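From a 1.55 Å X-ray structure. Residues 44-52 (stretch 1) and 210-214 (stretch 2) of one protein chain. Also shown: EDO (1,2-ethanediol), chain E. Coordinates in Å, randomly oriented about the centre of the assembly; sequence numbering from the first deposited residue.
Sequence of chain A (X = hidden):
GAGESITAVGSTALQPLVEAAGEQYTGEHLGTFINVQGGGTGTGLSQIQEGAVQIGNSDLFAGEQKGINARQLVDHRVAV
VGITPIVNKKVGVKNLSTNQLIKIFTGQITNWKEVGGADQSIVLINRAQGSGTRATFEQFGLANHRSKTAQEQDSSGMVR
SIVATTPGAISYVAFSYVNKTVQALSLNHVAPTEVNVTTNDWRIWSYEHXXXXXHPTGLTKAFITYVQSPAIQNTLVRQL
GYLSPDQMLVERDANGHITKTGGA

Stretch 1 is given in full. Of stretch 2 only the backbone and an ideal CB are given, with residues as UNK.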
ATOM      1  N   GLY A  44       3.526   9.428  -7.832  1.00 17.08           N
ATOM      2  CA  GLY A  44       2.205   9.468  -8.399  1.00 17.12           C
ATOM      3  C   GLY A  44       1.551  10.828  -8.233  1.00 17.65           C
ATOM      4  O   GLY A  44       1.047  11.405  -9.188  1.00 18.26           O
ATOM      5  N   LEU A  45       1.548  11.328  -7.000  1.00 17.00           N
ATOM      6  CA  LEU A  45       0.963  12.613  -6.703  1.00 16.82           C
ATOM      7  C   LEU A  45       1.707  13.762  -7.378  1.00 16.66           C
ATOM      8  O   LEU A  45       1.090  14.665  -7.951  1.00 17.20           O
ATOM      9  CB  LEU A  45       0.836  12.822  -5.192  1.00 18.18           C
ATOM     10  CG  LEU A  45      -0.126  11.874  -4.468  1.00 17.94           C
ATOM     11  CD1 LEU A  45      -0.005  12.052  -2.966  1.00 20.50           C
ATOM     12  CD2 LEU A  45      -1.566  12.062  -4.959  1.00 18.49           C
ATOM     13  N   SER A  46       3.035  13.744  -7.321  1.00 16.37           N
ATOM     14  CA  SER A  46       3.788  14.811  -7.984  1.00 18.31           C
ATOM     15  C   SER A  46       3.581  14.837  -9.498  1.00 17.13           C
ATOM     16  O   SER A  46       3.428  15.927 -10.092  1.00 18.47           O
ATOM     17  CB  SER A  46       5.281  14.669  -7.666  1.00 19.54           C
ATOM     18  OG  SER A  46       5.503  14.902  -6.280  1.00 21.26           O
ATOM     19  N   GLN A  47       3.518  13.663 -10.127  1.00 17.42           N
ATOM     20  CA  GLN A  47       3.393  13.608 -11.594  1.00 16.24           C
ATOM     21  C   GLN A  47       1.979  13.998 -12.053  1.00 16.35           C
ATOM     22  O   GLN A  47       1.833  14.701 -13.043  1.00 16.69           O
ATOM     23  CB  GLN A  47       3.757  12.237 -12.138  1.00 17.45           C
ATOM     24  CG  GLN A  47       5.250  11.933 -11.990  1.00 17.72           C
ATOM     25  CD  GLN A  47       6.083  12.858 -12.835  1.00 26.26           C
ATOM     26  OE1 GLN A  47       6.042  12.771 -14.056  1.00 31.83           O
ATOM     27  NE2 GLN A  47       6.854  13.734 -12.185  1.00 35.09           N
ATOM     28  N   ILE A  48       0.973  13.611 -11.289  1.00 15.54           N
ATOM     29  CA  ILE A  48      -0.382  14.002 -11.676  1.00 15.84           C
ATOM     30  C   ILE A  48      -0.567  15.512 -11.490  1.00 16.48           C
ATOM     31  O   ILE A  48      -1.180  16.188 -12.348  1.00 17.79           O
ATOM     32  CB  ILE A  48      -1.483  13.129 -11.029  1.00 15.42           C
ATOM     33  CG1 ILE A  48      -2.856  13.390 -11.707  1.00 15.80           C
ATOM     34  CG2 ILE A  48      -1.624  13.378  -9.533  1.00 15.67           C
ATOM     35  CD1 ILE A  48      -2.881  13.016 -13.190  1.00 16.07           C
ATOM     36  N   GLN A  49      -0.032  16.070 -10.403  1.00 15.71           N
ATOM     37  CA  GLN A  49      -0.077  17.537 -10.218  1.00 18.56           C
ATOM     38  C   GLN A  49       0.580  18.266 -11.372  1.00 21.60           C
ATOM     39  O   GLN A  49       0.096  19.315 -11.809  1.00 21.02           O
ATOM     40  CB  GLN A  49       0.525  17.969  -8.895  1.00 21.73           C
ATOM     41  CG  GLN A  49       0.898  19.426  -8.788  1.00 24.93           C
ATOM     42  CD  GLN A  49       1.103  19.829  -7.349  1.00 25.57           C
ATOM     43  OE1 GLN A  49       0.121  20.006  -6.644  1.00 30.41           O
ATOM     44  NE2 GLN A  49       2.361  19.944  -6.896  1.00 29.24           N
ATOM     45  N   GLU A  50       1.701  17.722 -11.839  1.00 19.66           N
ATOM     46  CA  GLU A  50       2.422  18.316 -12.979  1.00 20.58           C
ATOM     47  C   GLU A  50       1.683  18.171 -14.309  1.00 22.92           C
ATOM     48  O   GLU A  50       2.032  18.826 -15.299  1.00 21.84           O
ATOM     49  CB  GLU A  50       3.821  17.676 -13.059  1.00 25.35           C
ATOM     50  CG  GLU A  50       4.766  18.375 -13.998  1.00 31.15           C
ATOM     51  CD  GLU A  50       6.206  17.870 -13.937  1.00 34.23           C
ATOM     52  OE1 GLU A  50       6.594  17.209 -12.950  1.00 36.68           O
ATOM     53  OE2 GLU A  50       6.954  18.153 -14.894  1.00 29.81           O
ATOM     54  N   GLY A  51       0.703  17.276 -14.364  1.00 20.20           N
ATOM     55  CA  GLY A  51      -0.014  16.963 -15.575  1.00 20.36           C
ATOM     56  C   GLY A  51       0.862  16.162 -16.525  1.00 19.01           C
ATOM     57  O   GLY A  51       0.689  16.211 -17.734  1.00 22.23           O
ATOM     58  N   ALA A  52       1.818  15.411 -15.959  1.00 17.81           N
ATOM     59  CA  ALA A  52       2.772  14.641 -16.736  1.00 15.76           C
ATOM     60  C   ALA A  52       2.300  13.218 -17.065  1.00 16.81           C
ATOM     61  O   ALA A  52       2.913  12.532 -17.902  1.00 16.85           O
ATOM     62  CB  ALA A  52       4.116  14.610 -16.023  1.00 16.26           C
ATOM     63  N   UNK A 210      -7.106   6.692  -7.417  1.00 16.96           N
ATOM     64  CA  UNK A 210      -6.683   6.978  -8.812  1.00 13.28           C
ATOM     65  C   UNK A 210      -6.965   8.461  -9.036  1.00 15.42           C
ATOM     66  O   UNK A 210      -8.099   8.828  -9.277  1.00 15.31           O
ATOM     67  CB  UNK A 210      -7.415   6.106  -9.835  1.00 13.28           C
ATOM     68  N   UNK A 211      -6.010   9.326  -8.776  1.00 15.32           N
ATOM     69  CA  UNK A 211      -6.170  10.744  -8.978  1.00 14.74           C
ATOM     70  C   UNK A 211      -6.015  11.156 -10.417  1.00 13.66           C
ATOM     71  O   UNK A 211      -5.107  10.665 -11.121  1.00 16.24           O
ATOM     72  CB  UNK A 211      -5.165  11.509  -8.115  1.00 14.74           C
ATOM     73  N   UNK A 212      -6.841  12.135 -10.800  1.00 15.87           N
ATOM     74  CA  UNK A 212      -6.734  12.830 -12.095  1.00 15.55           C
ATOM     75  C   UNK A 212      -6.581  14.340 -11.903  1.00 14.85           C
ATOM     76  O   UNK A 212      -6.866  14.882 -10.839  1.00 16.76           O
ATOM     77  CB  UNK A 212      -7.963  12.538 -12.959  1.00 15.55           C
ATOM     78  N   UNK A 213      -6.020  14.987 -12.924  1.00 16.46           N
ATOM     79  CA  UNK A 213      -5.920  16.460 -12.964  1.00 17.19           C
ATOM     80  C   UNK A 213      -7.122  16.973 -13.693  1.00 17.62           C
ATOM     81  O   UNK A 213      -7.239  16.832 -14.920  1.00 20.09           O
ATOM     82  CB  UNK A 213      -4.632  16.937 -13.637  1.00 17.19           C
ATOM     83  N   UNK A 214      -8.053  17.505 -12.920  1.00 17.81           N
ATOM     84  CA  UNK A 214      -9.387  17.851 -13.412  1.00 18.16           C
ATOM     85  C   UNK A 214     -10.233  16.628 -13.545  1.00 17.15           C
ATOM     86  O   UNK A 214      -9.784  15.501 -13.277  1.00 18.89           O
ATOM     87  CB  UNK A 214      -9.309  18.578 -14.756  1.00 18.16           C
TER
HETATM   88  C1  EDO E 303       6.784   9.831 -16.873  1.00 35.47           C
HETATM   89  O1  EDO E 303       7.432   8.608 -17.237  1.00 50.69           O
HETATM   90  C2  EDO E 303       5.701   9.549 -15.856  1.00 34.93           C
HETATM   91  O2  EDO E 303       5.719  10.446 -14.729  1.00 37.83           O

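Stretch 2 runs as a strand from 210 to 213 beside the helix of stretch 1, the two N-to-C directions differing by 23° and the axes approaching to 7.6 Å. Side chains of a strand alternate in direction, so not every position can address the helix.

Position 210 has extended backbone angles, phi -112° and psi 91°, and nothing of stretch 1 lies within 5.5 Å of its ideal CB. The helix therefore sets no requirement, and many residues compatible with a strand would do. The deposited residue is Leu210, whose side chain comes no nearer to stretch 1 than 8.8 Å, from Leu210 CB to Ile48 CG1.

At position 211 the CA-to-CB bond points toward the helix. Its ideal CB stands 4.2 Å from Ile48 CG2 and 4.8 Å from Leu45 CD2, two methyl carbons one helical turn apart. No polar side chain of stretch 1 is offered here, so an apolar residue is expected: leucine, isoleucine, valine, methionine or an aromatic would all suit. The residue is Tyr211. With chi1 at -86°, its ring reaches Leu45, where CD2 of Tyr211 lies 3.8 Å from CD2 of Leu45; the methyl meets the ring obliquely. Nearer the backbone, CB of Tyr211 packs 4.2 Å from Ile48 CG2. An aromatic ring thus extends the apolar contact back along the helix from Ile48 to Leu45, while the hydroxyl finds its hydrogen bond elsewhere in the structure.

Position 212 turns its CA-to-CB bond away. Ile48 CD1 is 5.1 Å from the ideal CB, and what Ile48 touches is mainly backbone, its CG1 lying 3.8 Å from the carbonyl carbon C of 212. The helix hardly restricts the side chain; with phi -123° and psi 157°, a beta-branched residue would be comfortable, though others would fit. It is Thr212, in the p rotamer, and its OG1 donates a 2.7 Å hydrogen bond to O of residue 214, linking the last part of the strand to the residue that follows it.

Position 213 faces the helix again, but at its C-terminal end. The ideal CB is 3.8 Å from Ile48 O and 5.0 Å from Gly51 CA. Ile48 O is already bonded to Gly51 N, but Gln49 O, 5.6 Å from the ideal CB of 213, has no backbone partner within stretch 1, so a long side chain ending in a donor would suit; lysine or arginine would serve, and glutamine is conceivable if it could reach. The deposited Lys213 is almost fully extended, with all four chi angles t. Lys213 NZ donates a hydrogen bond of 2.7 Å to Gln49 O. On the way, Lys213 CD passes 3.5 Å from Ile48 O and 3.8 Å from Gly51 CA. Gly51, with positive phi in a Schellman motif, has no side chain here; an ideal CB on it would come within 3.4 Å of Lys213 CD, a tight approach.

Position 214 leaves the strand with phi 77° and psi 178°, and its ideal CB meets nothing of stretch 1 within 5.5 Å. The positive phi favours glycine, and Gly214 is found.

Stretch 2 (210-214) LYTKG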
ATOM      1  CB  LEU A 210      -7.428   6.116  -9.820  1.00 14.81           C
ATOM      2  CG  LEU A 210      -7.265   4.590  -9.684  1.00 15.39           C
ATOM      3  CD1 LEU A 210      -8.022   3.868 -10.779  1.00 16.85           C
ATOM      4  CD2 LEU A 210      -5.804   4.185  -9.696  1.00 16.63           C
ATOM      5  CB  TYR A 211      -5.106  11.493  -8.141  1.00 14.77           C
ATOM      6  CG  TYR A 211      -5.539  11.743  -6.701  1.00 15.64           C
ATOM      7  CD1 TYR A 211      -6.451  12.766  -6.390  1.00 17.30           C
ATOM      8  CD2 TYR A 211      -5.104  10.918  -5.664  1.00 16.18           C
ATOM      9  CE1 TYR A 211      -6.839  12.994  -5.073  1.00 17.69           C
ATOM     10  CE2 TYR A 211      -5.495  11.145  -4.330  1.00 18.15           C
ATOM     11  CZ  TYR A 211      -6.373  12.146  -4.037  1.00 17.59           C
ATOM     12  OH  TYR A 211      -6.762  12.381  -2.715  1.00 18.41           O
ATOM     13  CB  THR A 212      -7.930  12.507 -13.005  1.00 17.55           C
ATOM     14  OG1 THR A 212      -9.130  12.998 -12.403  1.00 16.73           O
ATOM     15  CG2 THR A 212      -8.012  10.941 -13.288  1.00 16.26           C
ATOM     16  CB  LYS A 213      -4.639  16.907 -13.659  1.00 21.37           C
ATOM     17  CG  LYS A 213      -4.343  18.414 -13.449  1.00 22.24           C
ATOM     18  CD  LYS A 213      -2.936  18.771 -13.885  1.00 27.69           C
ATOM     19  CE  LYS A 213      -2.754  20.284 -13.785  1.00 32.11           C
ATOM     20  NZ  LYS A 213      -1.339  20.688 -13.621  1.00 37.72           N
TER
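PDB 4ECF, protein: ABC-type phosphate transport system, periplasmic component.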